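Local coordinates for putative uncharacterized protein (Ustilago maydis, PDB 4GNX), which binds single-stranded DNA through OB-fold domains as the large subunit of the heterotrimeric replication protein A, at a contact of chain A with DNA, the interface of chains B and A and the interface of chains C and A. Residues are numbered along the deposited sequence; one frame, centred on the assembly and turned at random. Chains: chain A, Putative uncharacterized protein; chain B, Putative uncharacterized protein; chain C, Putative uncharacterized protein.

Contact 1: a contact of chain A with DNA. Residues chain A 308, 318-319, 345. With nucleotides of chain D.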
loop_
_atom_site.group_PDB
_atom_site.type_symbol
_atom_site.label_atom_id
_atom_site.label_comp_id
_atom_site.label_asym_id
_atom_site.label_seq_id
_atom_site.Cartn_x
_atom_site.Cartn_y
_atom_site.Cartn_z
ATOM N N TYR A 308 -20.966 14.980 -23.572
ATOM C CA TYR A 308 -22.042 14.901 -24.529
ATOM C C TYR A 308 -23.156 15.801 -24.047
ATOM O O TYR A 308 -23.200 16.160 -22.864
ATOM C CB TYR A 308 -22.527 13.453 -24.723
ATOM C CG TYR A 308 -23.262 12.849 -23.552
ATOM C CD1 TYR A 308 -24.659 12.706 -23.565
ATOM C CD2 TYR A 308 -22.563 12.413 -22.425
ATOM C CE1 TYR A 308 -25.331 12.159 -22.481
ATOM C CE2 TYR A 308 -23.224 11.862 -21.339
ATOM C CZ TYR A 308 -24.599 11.741 -21.370
ATOM O OH TYR A 308 -25.206 11.196 -20.278
ATOM N N LYS A 318 -30.070 10.391 -21.071
ATOM C CA LYS A 318 -29.857 9.976 -22.463
ATOM C C LYS A 318 -29.321 11.147 -23.306
ATOM O O LYS A 318 -29.572 12.302 -22.988
ATOM C CB LYS A 318 -31.154 9.372 -23.042
ATOM C CG LYS A 318 -31.187 9.173 -24.559
ATOM C CD LYS A 318 -30.167 8.151 -25.086
ATOM C CE LYS A 318 -29.622 8.538 -26.466
ATOM N NZ LYS A 318 -29.041 7.401 -27.241
ATOM N N LYS A 319 -28.548 10.848 -24.346
ATOM C CA LYS A 319 -28.058 11.874 -25.274
ATOM C C LYS A 319 -29.188 12.480 -26.108
ATOM O O LYS A 319 -30.064 11.759 -26.601
ATOM C CB LYS A 319 -26.988 11.299 -26.213
ATOM C CG LYS A 319 -26.274 12.353 -27.051
ATOM C CD LYS A 319 -25.356 11.762 -28.098
ATOM C CE LYS A 319 -24.831 12.863 -28.997
ATOM N NZ LYS A 319 -23.599 12.420 -29.705
ATOM N N ILE A 345 -18.289 12.043 -20.348
ATOM C CA ILE A 345 -17.954 10.687 -20.781
ATOM C C ILE A 345 -16.432 10.565 -20.821
ATOM O O ILE A 345 -15.823 10.362 -21.864
ATOM C CB ILE A 345 -18.617 10.333 -22.124
ATOM C CG1 ILE A 345 -18.730 11.591 -23.011
ATOM C CG2 ILE A 345 -19.985 9.741 -21.842
ATOM C CD1 ILE A 345 -19.260 11.376 -24.420
ATOM P P DT D 13 -29.578 6.886 -19.256
ATOM O OP1 DT D 13 -29.818 8.303 -19.606
ATOM O OP2 DT D 13 -30.625 5.881 -19.585
ATOM O "O5'" DT D 13 -28.191 6.424 -19.898
ATOM C "C5'" DT D 13 -27.711 6.939 -21.160
ATOM C "C4'" DT D 13 -26.466 7.777 -20.960
ATOM O "O4'" DT D 13 -26.116 7.827 -19.566
ATOM C "C3'" DT D 13 -25.211 7.264 -21.655
ATOM O "O3'" DT D 13 -25.059 7.932 -22.902
ATOM C "C2'" DT D 13 -24.078 7.767 -20.775
ATOM C "C1'" DT D 13 -24.731 8.127 -19.446
ATOM N N1 DT D 13 -24.209 7.357 -18.312
ATOM C C2 DT D 13 -23.972 8.002 -17.117
ATOM O O2 DT D 13 -24.154 9.200 -16.956
ATOM N N3 DT D 13 -23.504 7.190 -16.112
ATOM C C4 DT D 13 -23.259 5.830 -16.183
ATOM O O4 DT D 13 -22.836 5.233 -15.195
ATOM C C5 DT D 13 -23.533 5.219 -17.468
ATOM C C7 DT D 13 -23.300 3.752 -17.643
ATOM C C6 DT D 13 -23.991 6.004 -18.451
ATOM P P DT D 14 -25.553 7.237 -24.234
ATOM O OP1 DT D 14 -26.928 7.748 -24.483
ATOM O OP2 DT D 14 -25.304 5.774 -24.169
ATOM O "O5'" DT D 14 -24.492 7.890 -25.223
ATOM C "C5'" DT D 14 -24.053 9.243 -25.022
ATOM C "C4'" DT D 14 -23.006 9.589 -26.052
ATOM O "O4'" DT D 14 -21.704 9.299 -25.501
ATOM C "C3'" DT D 14 -23.112 8.784 -27.346
ATOM O "O3'" DT D 14 -22.816 9.557 -28.510
ATOM C "C2'" DT D 14 -22.102 7.667 -27.167
ATOM C "C1'" DT D 14 -21.073 8.239 -26.206
ATOM N N1 DT D 14 -20.611 7.247 -25.218
ATOM C C2 DT D 14 -19.276 6.904 -25.214
ATOM O O2 DT D 14 -18.456 7.405 -25.968
ATOM N N3 DT D 14 -18.933 5.954 -24.281
ATOM C C4 DT D 14 -19.773 5.325 -23.379
ATOM O O4 DT D 14 -19.320 4.494 -22.598
ATOM C C5 DT D 14 -21.163 5.728 -23.445
ATOM C C7 DT D 14 -22.149 5.098 -22.513
ATOM C C6 DT D 14 -21.506 6.653 -24.351
ATOM P P DT D 15 -23.265 8.945 -29.925
ATOM O OP1 DT D 15 -23.952 10.025 -30.680
ATOM O OP2 DT D 15 -23.980 7.656 -29.707
ATOM O "O5'" DT D 15 -21.848 8.657 -30.601
ATOM C "C5'" DT D 15 -21.304 7.324 -30.685
ATOM C "C4'" DT D 15 -19.797 7.350 -30.545
ATOM O "O4'" DT D 15 -19.432 6.934 -29.206
ATOM C "C3'" DT D 15 -19.054 6.401 -31.488
ATOM O "O3'" DT D 15 -17.773 6.928 -31.864
ATOM C "C2'" DT D 15 -18.883 5.155 -30.639
ATOM C "C1'" DT D 15 -18.645 5.749 -29.262
ATOM N N1 DT D 15 -19.043 4.877 -28.138
ATOM C C2 DT D 15 -18.052 4.388 -27.316
ATOM O O2 DT D 15 -16.869 4.645 -27.471
ATOM N N3 DT D 15 -18.500 3.586 -26.294
ATOM C C4 DT D 15 -19.808 3.227 -26.025
ATOM O O4 DT D 15 -20.057 2.494 -25.072
ATOM C C5 DT D 15 -20.795 3.773 -26.932
ATOM C C7 DT D 15 -22.239 3.440 -26.721
ATOM C C6 DT D 15 -20.368 4.558 -27.930
#
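OP1 of DT15, a phosphate oxygen of chain D, takes the side-chain amine NZ of A:Lys319 at 2.6 Å, a salt bridge and hydrogen bond in one. The same NZ donates to O3' of DT14 at 3.2 Å, so the amine straddles the ester link between two nucleotides. A:Lys319 reaches this point because CG stands anti to the backbone N (chi1 -171°) and the chain runs on extended, its CB passing C5' of DT14. A:Lys318, the preceding residue in the same loop, serves the phosphate one step upstream: its chain bends at chi2 and chi3 and curls back, bringing NZ to 3.5 Å from OP1 of DT14 in a looser salt bridge. Alongside the lysines, A:Tyr308 of strand 307-310 turns a ring face to the sugar of DT14, with C5' above the plane toward the rim, 4.0 Å from the ring centroid. These groups meet phosphates and sugars rather than base edges, consistent with binding that depends little on sequence at the zinc-binding part of the C-terminal OB-fold domain, where both lysines follow the zinc ligand A:Cys316. On strand 341-352, A:Ile345 lies against the deoxyribose of DT14, its CD1 methyl 3.4 Å from the ring oxygen O4'.

Contact 2: a contact of chain A with DNA. Residues chain A 29, 31, 40, 57, 88. With nucleotides of chain D.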
loop_
_atom_site.group_PDB
_atom_site.type_symbol
_atom_site.label_atom_id
_atom_site.label_comp_id
_atom_site.label_asym_id
_atom_site.label_seq_id
_atom_site.Cartn_x
_atom_site.Cartn_y
_atom_site.Cartn_z
ATOM N N ARG A 29 4.609 -27.155 1.784
ATOM C CA ARG A 29 4.640 -26.430 0.544
ATOM C C ARG A 29 5.561 -27.129 -0.465
ATOM O O ARG A 29 6.670 -27.530 -0.113
ATOM C CB ARG A 29 5.075 -24.983 0.808
ATOM C CG ARG A 29 4.815 -24.031 -0.350
ATOM C CD ARG A 29 4.881 -22.561 0.040
ATOM N NE ARG A 29 4.792 -21.704 -1.144
ATOM C CZ ARG A 29 3.657 -21.362 -1.754
ATOM N NH1 ARG A 29 2.492 -21.780 -1.284
ATOM N NH2 ARG A 29 3.681 -20.591 -2.835
ATOM N N TRP A 31 7.187 -26.928 -4.655
ATOM C CA TRP A 31 7.443 -26.008 -5.752
ATOM C C TRP A 31 8.229 -26.627 -6.864
ATOM O O TRP A 31 8.621 -27.794 -6.794
ATOM C CB TRP A 31 8.138 -24.740 -5.243
ATOM C CG TRP A 31 9.622 -24.903 -5.035
ATOM C CD1 TRP A 31 10.635 -24.706 -5.968
ATOM C CD2 TRP A 31 10.313 -25.317 -3.806
ATOM N NE1 TRP A 31 11.862 -24.961 -5.419
ATOM C CE2 TRP A 31 11.745 -25.331 -4.127
ATOM C CE3 TRP A 31 9.908 -25.662 -2.526
ATOM C CZ2 TRP A 31 12.708 -25.676 -3.185
ATOM C CZ3 TRP A 31 10.890 -26.010 -1.587
ATOM C CH2 TRP A 31 12.254 -26.021 -1.913
ATOM N N LEU A 40 8.888 -27.884 1.844
ATOM C CA LEU A 40 9.194 -27.231 3.100
ATOM C C LEU A 40 7.961 -27.011 3.957
ATOM O O LEU A 40 6.826 -27.158 3.504
ATOM C CB LEU A 40 9.856 -25.886 2.845
ATOM C CG LEU A 40 8.984 -24.766 2.284
ATOM C CD1 LEU A 40 8.292 -23.985 3.388
ATOM C CD2 LEU A 40 9.854 -23.833 1.459
ATOM N N PHE A 57 13.298 -27.816 5.444
ATOM C CA PHE A 57 13.321 -28.067 4.014
ATOM C C PHE A 57 13.543 -29.546 3.691
ATOM O O PHE A 57 14.210 -30.265 4.439
ATOM C CB PHE A 57 14.417 -27.246 3.361
ATOM C CG PHE A 57 14.141 -25.774 3.312
ATOM C CD1 PHE A 57 13.443 -25.215 2.241
ATOM C CD2 PHE A 57 14.612 -24.929 4.314
ATOM C CE1 PHE A 57 13.202 -23.851 2.176
ATOM C CE2 PHE A 57 14.370 -23.562 4.254
ATOM C CZ PHE A 57 13.667 -23.024 3.180
ATOM N N PHE A 88 7.778 -13.455 4.185
ATOM C CA PHE A 88 7.115 -14.733 4.381
ATOM C C PHE A 88 6.744 -14.935 5.854
ATOM O O PHE A 88 6.694 -16.055 6.333
ATOM C CB PHE A 88 8.052 -15.876 3.965
ATOM C CG PHE A 88 8.430 -15.875 2.515
ATOM C CD1 PHE A 88 9.603 -15.260 2.087
ATOM C CD2 PHE A 88 7.629 -16.512 1.571
ATOM C CE1 PHE A 88 9.956 -15.258 0.742
ATOM C CE2 PHE A 88 7.983 -16.523 0.221
ATOM C CZ PHE A 88 9.148 -15.893 -0.191
ATOM P P DT D 2 19.043 -18.816 -0.953
ATOM O OP1 DT D 2 19.480 -17.890 -2.029
ATOM O OP2 DT D 2 18.337 -18.271 0.236
ATOM O "O5'" DT D 2 18.134 -19.926 -1.651
ATOM C "C5'" DT D 2 16.920 -20.396 -1.032
ATOM C "C4'" DT D 2 16.181 -21.320 -1.972
ATOM O "O4'" DT D 2 16.689 -22.669 -1.845
ATOM C "C3'" DT D 2 14.679 -21.408 -1.721
ATOM O "O3'" DT D 2 13.993 -21.541 -2.964
ATOM C "C2'" DT D 2 14.533 -22.648 -0.859
ATOM C "C1'" DT D 2 15.707 -23.527 -1.273
ATOM N N1 DT D 2 16.336 -24.252 -0.149
ATOM C C2 DT D 2 16.465 -25.620 -0.239
ATOM O O2 DT D 2 16.088 -26.264 -1.206
ATOM N N3 DT D 2 17.055 -26.212 0.853
ATOM C C4 DT D 2 17.514 -25.587 1.997
ATOM O O4 DT D 2 18.025 -26.252 2.894
ATOM C C5 DT D 2 17.342 -24.149 2.024
ATOM C C7 DT D 2 17.811 -23.383 3.220
ATOM C C6 DT D 2 16.765 -23.564 0.965
ATOM P P DT D 3 13.034 -20.370 -3.479
ATOM O OP1 DT D 3 12.918 -20.566 -4.947
ATOM O OP2 DT D 3 13.440 -19.051 -2.940
ATOM O "O5'" DT D 3 11.632 -20.762 -2.837
ATOM C "C5'" DT D 3 10.794 -21.727 -3.496
ATOM C "C4'" DT D 3 9.376 -21.603 -2.997
ATOM O "O4'" DT D 3 9.388 -21.597 -1.553
ATOM C "C3'" DT D 3 8.655 -20.323 -3.423
ATOM O "O3'" DT D 3 7.330 -20.667 -3.842
ATOM C "C2'" DT D 3 8.645 -19.480 -2.160
ATOM C "C1'" DT D 3 8.566 -20.545 -1.089
ATOM N N1 DT D 3 9.053 -20.142 0.244
ATOM C C2 DT D 3 8.115 -19.903 1.225
ATOM O O2 DT D 3 6.912 -19.987 1.032
ATOM N N3 DT D 3 8.640 -19.545 2.442
ATOM C C4 DT D 3 9.977 -19.416 2.771
ATOM O O4 DT D 3 10.297 -19.096 3.913
ATOM C C5 DT D 3 10.908 -19.692 1.694
ATOM C C7 DT D 3 12.378 -19.580 1.953
ATOM C C6 DT D 3 10.404 -20.038 0.503
#
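DT2 of chain D lays its base flat on A:Phe57: the pyrimidine and phenyl rings are stacked, centroids 3.8 Å apart and planes 5° from parallel, with C5 of the base over the centre of the ring. With CG of A:Phe57 anti to the carbonyl carbon (chi1 -71°), the ring lies along the base and CE1 meets the sugar carbon C2' of DT2 at 3.5 Å. A:Trp31 meets the same nucleotide edge-on, the carbonyl oxygen O2 of DT2 lying in the plane of the indole by CH2. One step toward the 3' end, the indole turns a face to the backbone: C5' of DT3 sits 3.6 Å from the centroid of the five-membered ring, a CH-pi contact. The thymine methyl C7 of DT3 reaches back to the edge of A:Phe57 at CZ, so this ring touches both nucleotides. The DT3 base stacks less evenly on A:Phe88, its plane tilted by 29° and CD2 nearest N3. A:Leu40 brings CD2 to 3.8 Å from O4' of DT3, while the extended A:Arg29 passes its CD near O2. Aromatic faces and aliphatic carbons thus carry this patch of the single-strand binding site. In the first OB-fold domain of this chain, A:Leu40 and A:Phe57 come from strands 39-46 and 51-57, A:Arg29 from strand 29-30, A:Trp31 from the loop after it, and A:Phe88 from the 3-10 helix 86-88.

Contact 3: the interface of chains B and A. Residues chain B 92, 119, 122, 126; chain A 295, 399, 429.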
loop_
_atom_site.group_PDB
_atom_site.type_symbol
_atom_site.label_atom_id
_atom_site.label_comp_id
_atom_site.label_asym_id
_atom_site.label_seq_id
_atom_site.Cartn_x
_atom_site.Cartn_y
_atom_site.Cartn_z
ATOM N N ARG B 92 5.685 18.414 -7.546
ATOM C CA ARG B 92 5.580 17.081 -8.140
ATOM C C ARG B 92 5.964 17.262 -9.611
ATOM O O ARG B 92 5.422 18.125 -10.306
ATOM C CB ARG B 92 4.141 16.531 -7.939
ATOM C CG ARG B 92 3.800 15.061 -8.265
ATOM C CD ARG B 92 4.998 14.172 -8.475
ATOM N NE ARG B 92 4.993 12.792 -7.935
ATOM C CZ ARG B 92 4.629 12.424 -6.711
ATOM N NH1 ARG B 92 4.116 13.319 -5.892
ATOM N NH2 ARG B 92 4.765 11.156 -6.314
ATOM N N GLU B 119 3.228 14.242 1.157
ATOM C CA GLU B 119 3.478 13.719 -0.168
ATOM C C GLU B 119 4.970 13.540 -0.444
ATOM O O GLU B 119 5.385 12.523 -1.035
ATOM C CB GLU B 119 2.870 14.605 -1.232
ATOM C CG GLU B 119 2.991 13.991 -2.626
ATOM C CD GLU B 119 2.293 14.796 -3.717
ATOM O OE1 GLU B 119 1.916 15.979 -3.501
ATOM O OE2 GLU B 119 2.123 14.233 -4.814
ATOM N N PHE B 122 5.824 10.436 1.261
ATOM C CA PHE B 122 5.242 9.321 0.504
ATOM C C PHE B 122 6.076 9.010 -0.708
ATOM O O PHE B 122 6.323 7.856 -1.035
ATOM C CB PHE B 122 3.840 9.697 0.049
ATOM C CG PHE B 122 3.275 8.788 -0.993
ATOM C CD1 PHE B 122 2.548 7.648 -0.626
ATOM C CD2 PHE B 122 3.432 9.078 -2.335
ATOM C CE1 PHE B 122 2.008 6.809 -1.585
ATOM C CE2 PHE B 122 2.888 8.239 -3.290
ATOM C CZ PHE B 122 2.182 7.106 -2.914
ATOM N N GLU B 126 7.925 5.551 -2.161
ATOM C CA GLU B 126 7.403 4.962 -3.364
ATOM C C GLU B 126 8.577 4.553 -4.231
ATOM O O GLU B 126 8.556 3.487 -4.842
ATOM C CB GLU B 126 6.490 5.950 -4.072
ATOM C CG GLU B 126 5.359 5.275 -4.834
ATOM C CD GLU B 126 4.500 6.236 -5.649
ATOM O OE1 GLU B 126 3.468 5.734 -6.180
ATOM O OE2 GLU B 126 4.853 7.460 -5.758
ATOM N N ARG A 295 -4.038 2.477 -7.098
ATOM C CA ARG A 295 -3.420 3.784 -6.915
ATOM C C ARG A 295 -2.768 4.112 -8.250
ATOM O O ARG A 295 -1.889 3.368 -8.694
ATOM C CB ARG A 295 -2.344 3.713 -5.837
ATOM C CG ARG A 295 -2.132 5.019 -5.110
ATOM C CD ARG A 295 -0.847 5.094 -4.285
ATOM N NE ARG A 295 -0.605 4.023 -3.307
ATOM C CZ ARG A 295 -1.324 3.805 -2.208
ATOM N NH1 ARG A 295 -2.396 4.536 -1.922
ATOM N NH2 ARG A 295 -0.978 2.823 -1.394
ATOM N N MET A 399 -2.867 12.209 -8.308
ATOM C CA MET A 399 -2.883 10.810 -7.883
ATOM C C MET A 399 -4.164 10.392 -7.155
ATOM O O MET A 399 -4.639 11.086 -6.242
ATOM C CB MET A 399 -1.677 10.555 -6.990
ATOM C CG MET A 399 -1.228 9.111 -6.964
ATOM S SD MET A 399 0.376 8.884 -6.172
ATOM C CE MET A 399 1.344 10.187 -6.967
ATOM N N PHE A 429 -1.910 10.795 1.648
ATOM C CA PHE A 429 -0.469 10.582 1.625
ATOM C C PHE A 429 0.093 9.991 2.891
ATOM O O PHE A 429 0.886 9.061 2.821
ATOM C CB PHE A 429 0.273 11.857 1.221
ATOM C CG PHE A 429 0.132 12.172 -0.237
ATOM C CD1 PHE A 429 -0.447 13.364 -0.655
ATOM C CD2 PHE A 429 0.544 11.244 -1.193
ATOM C CE1 PHE A 429 -0.577 13.640 -2.000
ATOM C CE2 PHE A 429 0.400 11.502 -2.542
ATOM C CZ PHE A 429 -0.163 12.704 -2.945
#
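B:Glu119 and A:Phe429 meet where helices 117-135 of chain B and 429-441 of chain A pack together, part of the helical bundle that joins the subunits of replication protein A. From B:Glu119, CB touches the ring of A:Phe429 at CD1, 3.6 Å away. CG, anti to the backbone N (chi1 -174°), lies over the ring face, 3.5 Å from the centroid in a CH-pi contact. The carboxylate carbon CD continues above CZ, and the carboxylate is turned only 18° from the ring plane, so the acid lies on the phenyl group as a stacked plate. At the tip, OE2 faces the guanidinium of B:Arg92 in a salt bridge within chain B, which probably steadies the acid over the ring. The NH2 of B:Arg92 also lies 3.7 Å from OE2 of B:Glu126, a longer ionic contact on the same side. The CE methyl of A:Met399, on strand 398-411, sits over a face of this guanidinium, 3.6 Å from NH2. B:Phe122 crosses A:Phe429 at about a right angle, their planes 57° apart in an edge-to-face pair; CD2 of A:Phe429 stands over the B:Phe122 ring, toward its rim, 3.7 Å from CG. At the far end of the B:Phe122 ring, CE2 meets SD of A:Met399 at 3.9 Å, and CZ meets the CD methylene of A:Arg295, which slides past in the opposite direction.

Contact 4: the interface of chains C and A. Residues chain C 95, 98, 101-102; chain A 434, 437, 441.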
loop_
_atom_site.group_PDB
_atom_site.type_symbol
_atom_site.label_atom_id
_atom_site.label_comp_id
_atom_site.label_asym_id
_atom_site.label_seq_id
_atom_site.Cartn_x
_atom_site.Cartn_y
_atom_site.Cartn_z
ATOM N N LEU C 95 5.357 9.126 10.331
ATOM C CA LEU C 95 5.714 8.835 8.958
ATOM C C LEU C 95 7.130 9.307 8.730
ATOM O O LEU C 95 7.947 8.574 8.165
ATOM C CB LEU C 95 4.773 9.522 7.967
ATOM C CG LEU C 95 5.088 9.322 6.472
ATOM C CD1 LEU C 95 5.679 7.950 6.181
ATOM C CD2 LEU C 95 3.821 9.540 5.658
ATOM N N ASN C 98 10.073 7.200 10.051
ATOM C CA ASN C 98 10.264 6.012 9.275
ATOM C C ASN C 98 10.986 6.259 7.973
ATOM O O ASN C 98 11.819 5.454 7.532
ATOM C CB ASN C 98 8.921 5.378 9.031
ATOM C CG ASN C 98 8.471 4.547 10.207
ATOM O OD1 ASN C 98 9.038 3.489 10.478
ATOM N ND2 ASN C 98 7.455 5.018 10.920
ATOM N N GLN C 101 14.721 6.735 8.857
ATOM C CA GLN C 101 15.352 5.470 9.046
ATOM C C GLN C 101 15.542 4.723 7.729
ATOM O O GLN C 101 16.633 4.192 7.468
ATOM C CB GLN C 101 14.517 4.648 9.999
ATOM C CG GLN C 101 14.712 4.953 11.467
ATOM C CD GLN C 101 14.145 3.818 12.315
ATOM O OE1 GLN C 101 12.961 3.841 12.692
ATOM N NE2 GLN C 101 14.972 2.786 12.585
ATOM N N ILE C 102 14.491 4.681 6.900
ATOM C CA ILE C 102 14.513 3.902 5.646
ATOM C C ILE C 102 15.485 4.516 4.651
ATOM O O ILE C 102 16.229 3.798 3.969
ATOM C CB ILE C 102 13.119 3.795 5.000
ATOM C CG1 ILE C 102 12.233 2.851 5.802
ATOM C CG2 ILE C 102 13.216 3.195 3.621
ATOM C CD1 ILE C 102 10.746 2.962 5.516
ATOM N N MET A 434 2.211 5.057 5.456
ATOM C CA MET A 434 2.411 4.003 6.449
ATOM C C MET A 434 2.276 2.616 5.834
ATOM O O MET A 434 3.008 1.699 6.208
ATOM C CB MET A 434 1.483 4.178 7.651
ATOM C CG MET A 434 1.826 5.375 8.528
ATOM S SD MET A 434 3.562 5.461 9.063
ATOM C CE MET A 434 3.798 3.908 9.925
ATOM N N VAL A 437 5.523 1.933 4.354
ATOM C CA VAL A 437 6.472 1.570 5.404
ATOM C C VAL A 437 6.388 0.085 5.687
ATOM O O VAL A 437 7.392 -0.620 5.585
ATOM C CB VAL A 437 6.274 2.348 6.692
ATOM C CG1 VAL A 437 7.346 1.978 7.690
ATOM C CG2 VAL A 437 6.381 3.829 6.408
ATOM N N ARG A 441 9.520 -2.521 5.165
ATOM C CA ARG A 441 10.114 -3.243 6.297
ATOM C C ARG A 441 10.172 -4.754 6.061
ATOM O O ARG A 441 11.020 -5.441 6.635
ATOM C CB ARG A 441 9.360 -2.963 7.593
ATOM C CG ARG A 441 9.427 -1.524 8.060
ATOM C CD ARG A 441 10.686 -1.254 8.853
ATOM N NE ARG A 441 10.718 0.103 9.405
ATOM C CZ ARG A 441 11.820 0.711 9.842
ATOM N NH1 ARG A 441 12.991 0.068 9.795
ATOM N NH2 ARG A 441 11.753 1.959 10.316
#
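Helix 93-104 of chain C packs along helix 429-441 of chain A, a helix-helix contact of the bundle that holds the replication protein A trimer together. Its polar part is the pair C:Asn98 and A:Arg441. The guanidinium NH2 of A:Arg441 donates to the side-chain amide oxygen OD1 of C:Asn98 at 3.1 Å, with an angle of 178° at the hydrogen. OD1 lies in the guanidinium plane, while the donor is tilted 16° from the amide plane; the two flat groups stand steeply across each other. A:Arg441 bends at chi2 (-84°), which turns its long chain toward the partner helix. The same NH2 makes a weaker, less straight bond to OE1 of C:Gln101 at 3.3 Å, so one nitrogen links two amide side chains about one turn apart on helix 93-104. Beside this pair, A:Val437 puts both methyls against C:Asn98: CG1 lies 3.8 Å from CG, and CG2 packs on CB. CG1 also approaches the CD1 methyl at the tip of C:Ile102, at 4.2 Å. Toward the N-terminal end of both helices, the sulphur SD of A:Met434 rests 4.0 Å from CA of C:Leu95, and its CE methyl turns to the ND2 nitrogen of C:Asn98. A:Met434, A:Val437 and A:Arg441 lie one turn after another on one side of helix 429-441, the last of them at its C-terminal end.

Contact 3 and contact 4 share helix 429-441 of chain A: its first residue packs against chain B, and its later turns meet chain C, with the two sites about 14 Å apart between C-alpha centres. This helix thus touches both smaller subunits. Contact 1 and contact 2 hold the same DNA strand at nucleotides far apart in sequence, their C-alpha centres about 55 Å from each other, which shows the strand spanning separate OB-fold regions of chain A. Between C-alpha centres, contact 1 lies about 33 Å from contact 3, and contact 2 about 29 Å from contact 4, so subunit assembly and these DNA contacts use different surfaces.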